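Local atomic coordinates of putative oxidoreductase with NAD(P)-binding Rossmann-fold domain (Clostridium difficile, PDB entry 3UUW), a protein that is probably an NAD(P)-dependent oxidoreductase of the Gfo/Idh/MocA family, with a nucleotide-binding Rossmann-fold domain and a beta-sheet domain that as a rule completes the substrate site. Residues V143-C148 with K208-N213; F124-C129 with I172-W177. All coordinates share one frame; numbering follows the deposited sequence.

Interaction 1 (V143-C148 with K208-N213); sequences VSINIC and KNFSIN
Asn-146 and Asn-213 both hold CG anti to the carbonyl carbon (chi1 -58° and -56°), and as register neighbours on one face of the sheet their amides lie side by side, pointing the same way. Asn-213 ND2 donates to Asn-146 OD1 at 3.0 Å, nearly along the C=O axis but tilted somewhat out of the donor's own amide plane. Each amide has a further partner: Asn-146 ND2 binds Glu-228 and Asn-213 OD1 binds Lys-204, which would fix how both groups are turned. A water links Asn-213 ND2 to Ser-144 OG on the same face.

The other face is apolar. Phe-210 carries CG between its backbone N and carbonyl carbon (chi1 57°), and its ring meets Ile-145 obliquely, CE1 lying 3.5 Å from Ile-145 CD1. Next along, Ile-212, modelled in two conformers, lies beside Ile-145 and Ile-147. Helix 160-179 covers this face through Val-171, Ala-175 and Leu-178.

Between the faces the backbones run parallel. Ile-145 N donates to Ser-211 O at 3.1 Å, Asn-213 N to Ile-145 O at 2.8 Å, and Ile-147 N to Asn-213 O at 2.8 Å. Toward Val-143 the strands part, and a water bridges the gap, accepting from Ser-211 N and lying unusually close to Val-143 O. Here Val-143 and Ser-144 both face Leu-230 in a classic beta bulge. On the polar face Ser-211 OG bonds Asp-189 of the second subunit, and Phe-200 of that subunit packs on Ser-144, so this side belongs to the subunit interface. The pair is the parallel neighbour pair within an otherwise antiparallel sheet, backed by a helix on one face, as in the C-terminal alpha/beta domain of Gfo/Idh/MocA oxidoreductases.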
loop_
_atom_site.group_PDB
_atom_site.type_symbol
_atom_site.label_atom_id
_atom_site.label_comp_id
_atom_site.label_asym_id
_atom_site.label_seq_id
_atom_site.Cartn_x
_atom_site.Cartn_y
_atom_site.Cartn_z
ATOM N N VAL A 143 4.649 23.224 7.639
ATOM C CA VAL A 143 3.529 24.067 7.299
ATOM C C VAL A 143 2.185 23.592 7.912
ATOM O O VAL A 143 1.248 24.390 8.029
ATOM C CB VAL A 143 3.391 24.251 5.761
ATOM C CG1 VAL A 143 4.661 24.957 5.162
ATOM C CG2 VAL A 143 3.097 22.885 5.081
ATOM N N SER A 144 2.082 22.325 8.320
ATOM C CA SER A 144 0.836 21.796 8.893
ATOM C C SER A 144 1.085 20.427 9.481
ATOM O O SER A 144 1.936 19.680 8.985
ATOM C CB SER A 144 -0.219 21.681 7.792
ATOM O OG SER A 144 -1.502 21.387 8.279
ATOM N N ILE A 145 0.320 20.076 10.520
ATOM C CA ILE A 145 0.378 18.738 11.086
ATOM C C ILE A 145 -1.052 18.269 11.273
ATOM O O ILE A 145 -1.914 19.036 11.696
ATOM C CB ILE A 145 1.127 18.712 12.427
ATOM C CG1 ILE A 145 2.569 19.171 12.246
ATOM C CG2 ILE A 145 1.118 17.300 13.036
ATOM C CD1 ILE A 145 3.351 19.238 13.549
ATOM N N ASN A 146 -1.294 17.023 10.934
ATOM C CA ASN A 146 -2.607 16.406 11.172
ATOM C C ASN A 146 -2.426 15.187 12.067
ATOM O O ASN A 146 -1.557 14.358 11.807
ATOM C CB ASN A 146 -3.261 15.981 9.847
ATOM C CG ASN A 146 -3.429 17.124 8.890
ATOM O OD1 ASN A 146 -4.020 18.152 9.217
ATOM N ND2 ASN A 146 -2.900 16.957 7.677
ATOM N N ILE A 147 -3.263 15.051 13.089
ATOM C CA ILE A 147 -3.188 13.913 13.979
ATOM C C ILE A 147 -4.573 13.373 14.178
ATOM O O ILE A 147 -5.465 14.113 14.542
ATOM C CB ILE A 147 -2.609 14.264 15.372
ATOM C CG1 ILE A 147 -1.242 14.964 15.248
ATOM C CG2 ILE A 147 -2.519 12.990 16.219
ATOM C CD1 ILE A 147 -0.666 15.448 16.616
ATOM N N CYS A 148 -4.757 12.078 13.951
ATOM C CA CYS A 148 -6.050 11.477 14.214
ATOM C C CYS A 148 -5.925 10.176 14.971
ATOM O O CYS A 148 -4.891 9.508 14.908
ATOM C CB CYS A 148 -6.822 11.236 12.936
ATOM S SG CYS A 148 -6.093 10.004 11.906
ATOM N N LYS A 208 2.350 30.201 15.663
ATOM C CA LYS A 208 2.893 31.254 14.799
ATOM C C LYS A 208 3.275 30.745 13.420
ATOM O O LYS A 208 3.050 31.420 12.416
ATOM C CB LYS A 208 4.163 31.873 15.406
ATOM C CG LYS A 208 3.938 32.996 16.396
ATOM C CD LYS A 208 5.279 33.605 16.821
ATOM C CE LYS A 208 5.111 34.912 17.586
ATOM N NZ LYS A 208 6.442 35.527 17.907
ATOM N N ASN A 209 3.856 29.548 13.388
ATOM C CA ASN A 209 4.454 28.993 12.167
ATOM C C ASN A 209 3.582 27.992 11.416
ATOM O O ASN A 209 3.737 27.810 10.200
ATOM C CB ASN A 209 5.789 28.333 12.535
ATOM C CG ASN A 209 6.764 29.306 13.184
ATOM O OD1 ASN A 209 6.977 30.415 12.688
ATOM N ND2 ASN A 209 7.367 28.889 14.296
ATOM N N PHE A 210 2.696 27.317 12.132
ATOM C CA PHE A 210 1.809 26.337 11.516
ATOM C C PHE A 210 0.699 25.949 12.486
ATOM O O PHE A 210 0.751 26.284 13.678
ATOM C CB PHE A 210 2.584 25.086 11.061
ATOM C CG PHE A 210 3.355 24.391 12.167
ATOM C CD1 PHE A 210 2.751 23.399 12.931
ATOM C CD2 PHE A 210 4.680 24.709 12.415
ATOM C CE1 PHE A 210 3.463 22.734 13.942
ATOM C CE2 PHE A 210 5.397 24.049 13.431
ATOM C CZ PHE A 210 4.780 23.069 14.184
ATOM N N SER A 211 -0.289 25.227 11.977
ATOM C CA SER A 211 -1.393 24.750 12.787
ATOM C C SER A 211 -1.396 23.232 12.856
ATOM O O SER A 211 -0.841 22.554 11.986
ATOM C CB SER A 211 -2.731 25.189 12.188
ATOM O OG SER A 211 -2.821 26.608 12.175
ATOM N N ILE A 212 -2.020 22.712 13.909
ATOM C CA ILE A 212 -2.192 21.286 14.064
ATOM C C ILE A 212 -3.678 21.002 14.021
ATOM O O ILE A 212 -4.468 21.690 14.675
ATOM C CB ILE A 212 -1.645 20.738 15.394
ATOM C CG1 ILE A 212 -0.161 21.067 15.566
ATOM C CG2 ILE A 212 -1.863 19.225 15.453
ATOM C CD1 ILE A 212 0.107 22.430 16.199
ATOM N N ASN A 213 -4.055 20.019 13.222
ATOM C CA ASN A 213 -5.433 19.585 13.137
ATOM C C ASN A 213 -5.557 18.241 13.784
ATOM O O ASN A 213 -4.987 17.266 13.299
ATOM C CB ASN A 213 -5.855 19.525 11.678
ATOM C CG ASN A 213 -5.647 20.847 10.981
ATOM O OD1 ASN A 213 -6.357 21.811 11.262
ATOM N ND2 ASN A 213 -4.641 20.924 10.111
HETATM O O HOH W 1 -0.919 24.946 9.162
HETATM O O HOH W 2 -3.602 23.476 8.538
#

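Interaction 2 (F124-C129 with I172-W177); sequences FNRRFC and IDTALW. With GOL (glycerol), chain I.
Arg-127 grips Asp-173 side-on in a bidentate salt bridge, joining the 3-10 turn that follows the last Rossmann strand, 120-122, to helix 160-179 of the C-terminal domain. Arg-127 NE donates to Asp-173 OD2 and Arg-127 NH2 to Asp-173 OD1, both at 2.8 Å and nearly straight. Each oxygen uses its syn lone pair, and the guanidinium and carboxylate are nearly coplanar.

With Asp-173 CG anti to the backbone N (chi1 -172°), the carboxylate also stacks on the Phe-124 ring, planes 12° apart, Asp-173 CG lying 3.6 Å above the ring plane and offset toward the rim. Trp-177, one helical turn on, receives Arg-127 on an indole face: Arg-127 CA sits 3.9 Å from the centroid of the six-membered ring, and CD lies over the face near Trp-177 CD1. Arg-126 crosses Thr-174 at about a right angle, its CB and CD against OG1, which itself bonds His-170 O.

In the next shell Glu-292 holds Arg-127 NH1 in a second salt bridge, while Glu-225 pairs with Arg-126 NE and Lys-136 makes a cation-pi contact with Trp-177. A glycerol, probably from the crystallisation liquor, bridges both segments: its O2 donates to Arg-127 O at 2.7 Å, and Trp-177 NE1 donates to its O1 at 3.2 Å.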
loop_
_atom_site.group_PDB
_atom_site.type_symbol
_atom_site.label_atom_id
_atom_site.label_comp_id
_atom_site.label_asym_id
_atom_site.label_seq_id
_atom_site.Cartn_x
_atom_site.Cartn_y
_atom_site.Cartn_z
ATOM N N PHE A 124 2.987 9.553 28.972
ATOM C CA PHE A 124 2.662 9.939 27.597
ATOM C C PHE A 124 3.617 9.192 26.686
ATOM O O PHE A 124 4.599 9.743 26.182
ATOM C CB PHE A 124 2.710 11.466 27.408
ATOM C CG PHE A 124 1.583 12.189 28.089
ATOM C CD1 PHE A 124 0.269 12.005 27.664
ATOM C CD2 PHE A 124 1.823 13.069 29.125
ATOM C CE1 PHE A 124 -0.750 12.642 28.287
ATOM C CE2 PHE A 124 0.788 13.712 29.741
ATOM C CZ PHE A 124 -0.495 13.504 29.315
ATOM N N ASN A 125 3.319 7.906 26.475
ATOM C CA ASN A 125 4.209 7.037 25.711
ATOM C C ASN A 125 4.530 7.511 24.296
ATOM O O ASN A 125 5.617 7.240 23.778
ATOM C CB ASN A 125 3.684 5.595 25.681
ATOM C CG ASN A 125 2.307 5.513 25.108
ATOM O OD1 ASN A 125 1.349 5.972 25.739
ATOM N ND2 ASN A 125 2.189 4.985 23.883
ATOM N N ARG A 126 3.599 8.231 23.671
ATOM C CA ARG A 126 3.799 8.674 22.298
ATOM C C ARG A 126 5.019 9.594 22.145
ATOM O O ARG A 126 5.641 9.607 21.093
ATOM C CB ARG A 126 2.506 9.279 21.748
ATOM C CG ARG A 126 1.467 8.251 21.490
ATOM C CD ARG A 126 0.093 8.845 21.395
ATOM N NE ARG A 126 -0.857 7.810 21.040
ATOM C CZ ARG A 126 -1.260 6.851 21.858
ATOM N NH1 ARG A 126 -0.848 6.804 23.121
ATOM N NH2 ARG A 126 -2.110 5.926 21.409
ATOM N N ARG A 127 5.389 10.323 23.206
ATOM C CA ARG A 127 6.600 11.153 23.174
ATOM C C ARG A 127 7.884 10.322 23.040
ATOM O O ARG A 127 8.966 10.862 22.745
ATOM C CB ARG A 127 6.679 12.036 24.405
ATOM C CG ARG A 127 5.518 12.965 24.610
ATOM C CD ARG A 127 5.934 14.040 25.590
ATOM N NE ARG A 127 4.832 14.829 26.117
ATOM C CZ ARG A 127 4.991 15.923 26.863
ATOM N NH1 ARG A 127 6.201 16.420 27.092
ATOM N NH2 ARG A 127 3.931 16.561 27.339
ATOM N N PHE A 128 7.768 9.010 23.271
ATOM C CA PHE A 128 8.880 8.077 23.175
ATOM C C PHE A 128 8.699 7.044 22.063
ATOM O O PHE A 128 9.513 6.121 21.916
ATOM C CB PHE A 128 9.094 7.368 24.524
ATOM C CG PHE A 128 9.647 8.261 25.582
ATOM C CD1 PHE A 128 8.826 9.147 26.249
ATOM C CD2 PHE A 128 10.993 8.255 25.885
ATOM C CE1 PHE A 128 9.326 9.983 27.206
ATOM C CE2 PHE A 128 11.497 9.095 26.847
ATOM C CZ PHE A 128 10.659 9.959 27.503
ATOM N N CYS A 129 7.616 7.184 21.295
ATOM C CA CYS A 129 7.366 6.316 20.156
ATOM C C CYS A 129 8.529 6.531 19.172
ATOM O O CYS A 129 8.744 7.626 18.695
ATOM C CB CYS A 129 6.004 6.647 19.546
ATOM S SG CYS A 129 5.711 5.903 17.929
ATOM N N ILE A 172 -3.987 15.383 21.836
ATOM C CA ILE A 172 -3.627 16.751 22.252
ATOM C C ILE A 172 -2.194 16.789 22.761
ATOM O O ILE A 172 -1.431 17.663 22.379
ATOM C CB ILE A 172 -4.599 17.287 23.299
ATOM C CG1 ILE A 172 -6.005 17.396 22.703
ATOM C CG2 ILE A 172 -4.151 18.669 23.868
ATOM C CD1 ILE A 172 -6.091 18.203 21.383
ATOM N N ASP A 173 -1.805 15.844 23.611
ATOM C CA ASP A 173 -0.430 15.877 24.103
ATOM C C ASP A 173 0.592 15.727 22.971
ATOM O O ASP A 173 1.614 16.411 22.950
ATOM C CB ASP A 173 -0.154 14.794 25.140
ATOM C CG ASP A 173 1.213 14.969 25.778
ATOM O OD1 ASP A 173 1.352 15.890 26.622
ATOM O OD2 ASP A 173 2.145 14.222 25.406
ATOM N N THR A 174 0.328 14.817 22.045
ATOM C CA THR A 174 1.251 14.619 20.920
ATOM C C THR A 174 1.338 15.906 20.083
ATOM O O THR A 174 2.424 16.319 19.658
ATOM C CB THR A 174 0.844 13.419 20.087
ATOM O OG1 THR A 174 0.782 12.259 20.923
ATOM C CG2 THR A 174 1.827 13.200 18.937
ATOM N N ALA A 175 0.191 16.552 19.877
ATOM C CA ALA A 175 0.126 17.817 19.162
ATOM C C ALA A 175 1.014 18.884 19.815
ATOM O O ALA A 175 1.780 19.553 19.129
ATOM C CB ALA A 175 -1.321 18.308 19.070
ATOM N N LEU A 176 0.892 19.043 21.130
ATOM C CA LEU A 176 1.607 20.080 21.832
ATOM C C LEU A 176 3.112 19.775 21.836
ATOM O O LEU A 176 3.934 20.690 21.738
ATOM C CB LEU A 176 1.051 20.265 23.251
ATOM C CG LEU A 176 -0.413 20.750 23.359
ATOM C CD1 LEU A 176 -0.789 20.878 24.809
ATOM C CD2 LEU A 176 -0.624 22.059 22.633
ATOM N N TRP A 177 3.464 18.487 21.920
ATOM C CA TRP A 177 4.864 18.054 21.895
ATOM C C TRP A 177 5.486 18.323 20.535
ATOM O O TRP A 177 6.640 18.747 20.448
ATOM C CB TRP A 177 4.934 16.573 22.285
ATOM C CG TRP A 177 6.225 15.884 22.080
ATOM C CD1 TRP A 177 7.380 16.035 22.798
ATOM C CD2 TRP A 177 6.462 14.835 21.156
ATOM N NE1 TRP A 177 8.332 15.160 22.345
ATOM C CE2 TRP A 177 7.792 14.406 21.340
ATOM C CE3 TRP A 177 5.675 14.211 20.195
ATOM C CZ2 TRP A 177 8.357 13.393 20.578
ATOM C CZ3 TRP A 177 6.240 13.208 19.431
ATOM C CH2 TRP A 177 7.574 12.813 19.637
HETATM C C1 GOL I . 12.114 14.302 24.240
HETATM O O1 GOL I . 11.141 15.226 23.788
HETATM C C2 GOL I . 11.668 12.912 23.826
HETATM O O2 GOL I . 10.274 12.874 23.915
HETATM C C3 GOL I . 12.250 11.806 24.699
HETATM O O3 GOL I . 13.310 11.154 24.048
#

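Overall arrangement
From the N terminus, the chain first completes the five-stranded parallel Rossmann sheet with strand 120-122 and enters the turn 124-129. Helix 130-138 and strand 142-150 follow, then helix 160-179, where interaction 2 closes its loop by bringing 172-177 back to the turn. Interaction 1 closes later, when 208-213 returns beside 143-148 in the eight-stranded mixed sheet. The two contacts therefore cross, their segments alternating along the chain. They also touch: Ile-147 CD1 lies 3.5 Å from Ala-175 N. Helix 160-179 thus joins the sheet on one side to the turn leaving the Rossmann domain on another.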